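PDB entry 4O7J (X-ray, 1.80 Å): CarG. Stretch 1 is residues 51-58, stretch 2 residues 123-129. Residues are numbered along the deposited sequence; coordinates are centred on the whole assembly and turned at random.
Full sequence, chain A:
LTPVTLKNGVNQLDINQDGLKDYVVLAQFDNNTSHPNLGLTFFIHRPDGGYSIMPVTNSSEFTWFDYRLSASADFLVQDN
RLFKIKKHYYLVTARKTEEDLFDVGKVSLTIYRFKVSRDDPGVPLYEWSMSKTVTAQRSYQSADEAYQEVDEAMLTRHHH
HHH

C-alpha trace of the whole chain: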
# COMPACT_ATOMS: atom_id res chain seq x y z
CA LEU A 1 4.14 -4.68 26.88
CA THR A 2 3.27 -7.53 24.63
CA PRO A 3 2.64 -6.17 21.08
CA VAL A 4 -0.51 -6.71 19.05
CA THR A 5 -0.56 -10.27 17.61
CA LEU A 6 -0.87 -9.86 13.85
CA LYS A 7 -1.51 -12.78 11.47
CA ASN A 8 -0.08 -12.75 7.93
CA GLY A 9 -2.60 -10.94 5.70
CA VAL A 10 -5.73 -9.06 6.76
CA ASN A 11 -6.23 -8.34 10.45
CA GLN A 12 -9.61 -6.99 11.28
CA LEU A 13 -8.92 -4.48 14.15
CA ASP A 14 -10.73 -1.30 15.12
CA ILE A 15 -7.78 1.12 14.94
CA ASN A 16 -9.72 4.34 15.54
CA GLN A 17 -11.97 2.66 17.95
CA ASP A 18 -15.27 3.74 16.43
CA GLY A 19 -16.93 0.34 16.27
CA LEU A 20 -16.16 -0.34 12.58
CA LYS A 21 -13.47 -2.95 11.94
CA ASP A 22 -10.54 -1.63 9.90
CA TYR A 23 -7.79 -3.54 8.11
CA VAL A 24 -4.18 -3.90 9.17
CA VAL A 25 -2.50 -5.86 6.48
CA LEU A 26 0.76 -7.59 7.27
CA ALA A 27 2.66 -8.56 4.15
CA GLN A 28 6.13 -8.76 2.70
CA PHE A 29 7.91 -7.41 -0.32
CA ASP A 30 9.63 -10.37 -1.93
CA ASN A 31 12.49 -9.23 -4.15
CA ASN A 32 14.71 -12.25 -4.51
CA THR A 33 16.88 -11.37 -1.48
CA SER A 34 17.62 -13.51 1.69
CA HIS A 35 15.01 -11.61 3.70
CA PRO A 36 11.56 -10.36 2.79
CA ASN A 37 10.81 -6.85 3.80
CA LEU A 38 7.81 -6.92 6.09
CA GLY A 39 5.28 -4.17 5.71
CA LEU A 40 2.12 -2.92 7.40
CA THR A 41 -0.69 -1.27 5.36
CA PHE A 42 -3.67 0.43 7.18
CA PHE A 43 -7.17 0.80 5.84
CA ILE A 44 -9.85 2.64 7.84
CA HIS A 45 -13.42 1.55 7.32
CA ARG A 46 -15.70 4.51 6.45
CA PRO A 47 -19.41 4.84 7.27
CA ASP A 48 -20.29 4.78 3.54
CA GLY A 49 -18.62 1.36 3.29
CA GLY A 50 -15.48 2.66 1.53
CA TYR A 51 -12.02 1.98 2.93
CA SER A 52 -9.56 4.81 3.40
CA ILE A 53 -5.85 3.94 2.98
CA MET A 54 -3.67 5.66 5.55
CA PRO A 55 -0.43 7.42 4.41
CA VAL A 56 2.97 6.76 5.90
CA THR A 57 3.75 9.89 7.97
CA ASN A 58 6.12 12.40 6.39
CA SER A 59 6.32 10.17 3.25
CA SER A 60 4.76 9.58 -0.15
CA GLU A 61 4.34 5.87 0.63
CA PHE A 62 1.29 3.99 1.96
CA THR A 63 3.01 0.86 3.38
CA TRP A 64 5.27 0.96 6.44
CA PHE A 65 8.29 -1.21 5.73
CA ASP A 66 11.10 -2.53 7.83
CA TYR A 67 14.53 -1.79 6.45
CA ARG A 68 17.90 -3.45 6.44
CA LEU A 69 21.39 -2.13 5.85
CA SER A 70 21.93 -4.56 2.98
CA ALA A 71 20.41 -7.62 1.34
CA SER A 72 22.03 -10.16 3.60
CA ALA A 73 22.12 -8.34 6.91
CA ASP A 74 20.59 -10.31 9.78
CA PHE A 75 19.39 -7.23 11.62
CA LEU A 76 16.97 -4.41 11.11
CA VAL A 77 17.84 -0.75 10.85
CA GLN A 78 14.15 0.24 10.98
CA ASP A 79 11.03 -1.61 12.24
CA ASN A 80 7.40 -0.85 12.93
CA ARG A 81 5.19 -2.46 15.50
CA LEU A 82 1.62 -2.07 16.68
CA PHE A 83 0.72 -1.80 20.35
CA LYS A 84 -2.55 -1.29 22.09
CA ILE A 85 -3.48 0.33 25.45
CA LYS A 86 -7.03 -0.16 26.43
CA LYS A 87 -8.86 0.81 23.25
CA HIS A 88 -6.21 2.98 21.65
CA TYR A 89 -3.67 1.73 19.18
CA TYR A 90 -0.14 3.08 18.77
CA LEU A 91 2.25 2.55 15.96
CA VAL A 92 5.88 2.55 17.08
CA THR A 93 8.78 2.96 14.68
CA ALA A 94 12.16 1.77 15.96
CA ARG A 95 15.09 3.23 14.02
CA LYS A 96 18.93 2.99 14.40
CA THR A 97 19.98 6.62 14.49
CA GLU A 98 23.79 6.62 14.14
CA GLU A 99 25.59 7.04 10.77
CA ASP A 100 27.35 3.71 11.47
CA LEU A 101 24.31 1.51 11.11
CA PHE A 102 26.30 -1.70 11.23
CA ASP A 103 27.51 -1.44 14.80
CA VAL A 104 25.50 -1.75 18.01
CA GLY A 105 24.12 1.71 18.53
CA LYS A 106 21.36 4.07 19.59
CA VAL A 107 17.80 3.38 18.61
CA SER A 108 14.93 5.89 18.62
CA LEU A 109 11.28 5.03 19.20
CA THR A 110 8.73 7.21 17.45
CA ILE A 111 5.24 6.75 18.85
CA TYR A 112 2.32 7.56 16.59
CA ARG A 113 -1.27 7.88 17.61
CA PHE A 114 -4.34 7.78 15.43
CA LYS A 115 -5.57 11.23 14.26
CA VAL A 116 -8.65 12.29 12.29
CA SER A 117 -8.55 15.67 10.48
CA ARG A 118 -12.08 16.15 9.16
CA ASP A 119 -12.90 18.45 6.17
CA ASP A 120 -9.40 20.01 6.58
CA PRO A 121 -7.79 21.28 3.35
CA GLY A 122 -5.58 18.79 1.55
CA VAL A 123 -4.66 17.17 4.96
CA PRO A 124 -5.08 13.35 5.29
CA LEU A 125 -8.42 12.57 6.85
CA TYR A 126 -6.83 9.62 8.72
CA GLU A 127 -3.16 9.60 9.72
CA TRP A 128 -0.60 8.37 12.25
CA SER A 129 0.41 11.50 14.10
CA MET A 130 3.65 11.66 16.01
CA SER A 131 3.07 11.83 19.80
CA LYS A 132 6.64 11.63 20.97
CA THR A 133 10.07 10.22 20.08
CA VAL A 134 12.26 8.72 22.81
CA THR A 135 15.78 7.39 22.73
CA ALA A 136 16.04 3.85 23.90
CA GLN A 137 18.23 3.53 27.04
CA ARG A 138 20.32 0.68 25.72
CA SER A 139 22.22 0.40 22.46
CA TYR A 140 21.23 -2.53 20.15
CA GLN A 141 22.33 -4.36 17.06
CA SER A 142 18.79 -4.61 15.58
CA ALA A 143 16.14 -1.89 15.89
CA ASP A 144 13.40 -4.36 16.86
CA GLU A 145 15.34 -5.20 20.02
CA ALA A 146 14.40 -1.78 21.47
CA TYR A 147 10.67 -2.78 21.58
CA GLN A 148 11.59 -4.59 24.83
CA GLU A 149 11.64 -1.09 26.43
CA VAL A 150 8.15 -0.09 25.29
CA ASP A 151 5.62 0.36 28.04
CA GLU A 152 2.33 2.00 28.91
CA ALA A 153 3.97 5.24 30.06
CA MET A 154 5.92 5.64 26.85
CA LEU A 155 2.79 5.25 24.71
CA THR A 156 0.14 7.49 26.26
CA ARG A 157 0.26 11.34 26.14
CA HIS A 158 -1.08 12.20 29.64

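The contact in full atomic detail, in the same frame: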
# COMPACT_ATOMS: atom_id res chain seq x y z
N TYR A 51 -13.20 2.05 2.08
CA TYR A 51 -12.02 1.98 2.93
C TYR A 51 -11.06 3.10 2.57
O TYR A 51 -10.88 3.43 1.39
CB TYR A 51 -11.31 0.61 2.82
CG TYR A 51 -12.07 -0.44 3.51
CD1 TYR A 51 -13.16 -1.04 2.91
CD2 TYR A 51 -11.75 -0.82 4.81
CE1 TYR A 51 -13.91 -1.99 3.57
CE2 TYR A 51 -12.51 -1.77 5.49
CZ TYR A 51 -13.57 -2.36 4.84
OH TYR A 51 -14.32 -3.32 5.50
N SER A 52 -10.45 3.70 3.59
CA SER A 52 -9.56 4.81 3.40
C SER A 52 -8.11 4.37 3.74
O SER A 52 -7.80 3.98 4.90
CB SER A 52 -10.05 5.89 4.33
OG SER A 52 -9.43 7.16 4.13
N ILE A 53 -7.23 4.40 2.77
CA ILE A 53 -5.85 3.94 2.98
C ILE A 53 -5.07 5.05 3.69
O ILE A 53 -5.06 6.20 3.27
CB ILE A 53 -5.22 3.43 1.66
CG1 ILE A 53 -3.82 2.80 1.93
CG2 ILE A 53 -5.07 4.54 0.62
CD1 ILE A 53 -3.15 2.16 0.72
N MET A 54 -4.43 4.73 4.81
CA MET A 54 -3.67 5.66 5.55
C MET A 54 -2.25 5.86 4.94
O MET A 54 -1.59 4.90 4.60
CB MET A 54 -3.53 5.22 7.02
CG MET A 54 -4.84 5.15 7.75
SD MET A 54 -4.58 4.65 9.47
CE MET A 54 -3.83 6.15 10.12
N PRO A 55 -1.81 7.14 4.78
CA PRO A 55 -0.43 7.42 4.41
C PRO A 55 0.60 7.06 5.48
O PRO A 55 0.26 6.91 6.70
CB PRO A 55 -0.45 8.95 4.12
CG PRO A 55 -1.51 9.49 5.00
CD PRO A 55 -2.56 8.37 5.10
N VAL A 56 1.82 6.87 5.02
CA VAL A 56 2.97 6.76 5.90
C VAL A 56 3.30 8.23 6.25
O VAL A 56 3.39 9.08 5.36
CB VAL A 56 4.16 6.08 5.22
CG1 VAL A 56 5.40 6.16 6.09
CG2 VAL A 56 3.80 4.60 4.93
N THR A 57 3.53 8.51 7.53
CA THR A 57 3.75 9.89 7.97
C THR A 57 5.05 10.43 7.43
O THR A 57 6.05 9.74 7.42
CB THR A 57 3.77 9.93 9.51
OG1 THR A 57 2.68 9.15 9.94
CG2 THR A 57 3.58 11.33 10.02
N ASN A 58 4.98 11.68 6.95
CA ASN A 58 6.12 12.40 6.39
C ASN A 58 6.75 11.66 5.21
O ASN A 58 7.96 11.53 5.13
CB ASN A 58 7.16 12.68 7.52
CG ASN A 58 6.56 13.44 8.73
OD1 ASN A 58 5.72 14.33 8.59
ND2 ASN A 58 7.03 13.10 9.94
N VAL A 123 -5.34 17.91 3.86
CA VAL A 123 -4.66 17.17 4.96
C VAL A 123 -5.28 15.74 5.00
O VAL A 123 -6.49 15.57 4.80
CB VAL A 123 -4.86 17.91 6.30
CG1 VAL A 123 -4.33 17.13 7.50
CG2 VAL A 123 -4.20 19.29 6.23
N PRO A 124 -4.46 14.70 5.24
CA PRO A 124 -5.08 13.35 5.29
C PRO A 124 -6.16 13.29 6.36
O PRO A 124 -5.96 13.75 7.48
CB PRO A 124 -3.92 12.44 5.65
CG PRO A 124 -2.69 13.22 5.26
CD PRO A 124 -3.01 14.66 5.50
N LEU A 125 -7.32 12.75 5.97
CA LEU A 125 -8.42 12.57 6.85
C LEU A 125 -8.02 11.68 8.03
O LEU A 125 -8.33 11.99 9.22
CB LEU A 125 -9.57 11.92 6.12
CG LEU A 125 -10.78 11.57 6.95
CD1 LEU A 125 -11.28 12.80 7.68
CD2 LEU A 125 -11.83 10.97 6.05
N TYR A 126 -7.32 10.58 7.70
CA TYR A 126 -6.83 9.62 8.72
C TYR A 126 -5.34 9.46 8.61
O TYR A 126 -4.81 9.13 7.51
CB TYR A 126 -7.46 8.24 8.53
CG TYR A 126 -8.97 8.24 8.53
CD1 TYR A 126 -9.70 8.62 9.65
CD2 TYR A 126 -9.65 7.85 7.43
CE1 TYR A 126 -11.08 8.58 9.66
CE2 TYR A 126 -11.02 7.88 7.40
CZ TYR A 126 -11.73 8.24 8.52
OH TYR A 126 -13.09 8.19 8.50
N GLU A 127 -4.63 9.72 9.71
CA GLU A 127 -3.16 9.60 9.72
C GLU A 127 -2.61 9.12 11.08
O GLU A 127 -3.29 9.19 12.08
CB GLU A 127 -2.46 10.92 9.32
CG GLU A 127 -2.53 11.89 10.46
CD GLU A 127 -2.18 13.35 10.11
OE1 GLU A 127 -1.88 13.67 8.94
OE2 GLU A 127 -2.26 14.15 11.09
N TRP A 128 -1.37 8.65 11.06
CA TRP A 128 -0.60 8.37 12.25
C TRP A 128 0.19 9.66 12.57
O TRP A 128 1.00 10.17 11.77
CB TRP A 128 0.34 7.24 11.99
CG TRP A 128 -0.32 5.93 11.91
CD1 TRP A 128 -0.52 5.22 10.80
CD2 TRP A 128 -0.92 5.20 12.99
NE1 TRP A 128 -1.17 4.08 11.10
CE2 TRP A 128 -1.46 4.03 12.43
CE3 TRP A 128 -1.10 5.44 14.36
CZ2 TRP A 128 -2.07 3.07 13.19
CZ3 TRP A 128 -1.73 4.51 15.14
CH2 TRP A 128 -2.24 3.30 14.55
N SER A 129 -0.13 10.24 13.72
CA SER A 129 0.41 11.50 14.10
C SER A 129 1.41 11.30 15.20
O SER A 129 1.11 10.69 16.22
CB SER A 129 -0.71 12.44 14.60
OG SER A 129 -0.20 13.65 15.13
O HOH W 1 0.06 8.69 8.53

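Residues 51-58 leave a short strand (51-53) and run on as loop past residues 123-129, whose last four residues (126-129) are strand. The CA atoms of M54 and E127 lie 5.8 Å apart and those of T57 and W128 6.3 Å, and no direct backbone-to-backbone hydrogen bond joins the two stretches. Instead, T57 OG1 donates to W128 O at 2.7 Å, so a side chain satisfies a strand carbonyl. One water completes the link: it accepts from W128 N (2.9 Å) and donates to P55 O (2.6 Å) and to T57 OG1 (3.0 Å), bridging P55 O and W128 N, which at 5.0 Å are too far apart for a direct hydrogen bond. The T57 hydroxyl thus both gives and receives. M54 packs along the strand, touching W128 at its ring and Y126 at CB and the main chain. Its CE methyl sits over one face of the W128 indole, 3.6 Å from the centroid of the five-membered ring and 20° off the normal, a CH-pi contact; SD lies more obliquely, 4.4 Å from the same centroid. Nearer its own backbone, M54 CG packs against Y126 CB at 4.1 Å. S52 OG meets the edge of the Y126 ring, 3.4 Å from CD2, and is hydrogen-bonded elsewhere in the structure. The two prolines close the apolar packing, with P55 CG 3.9 Å from P124 CB.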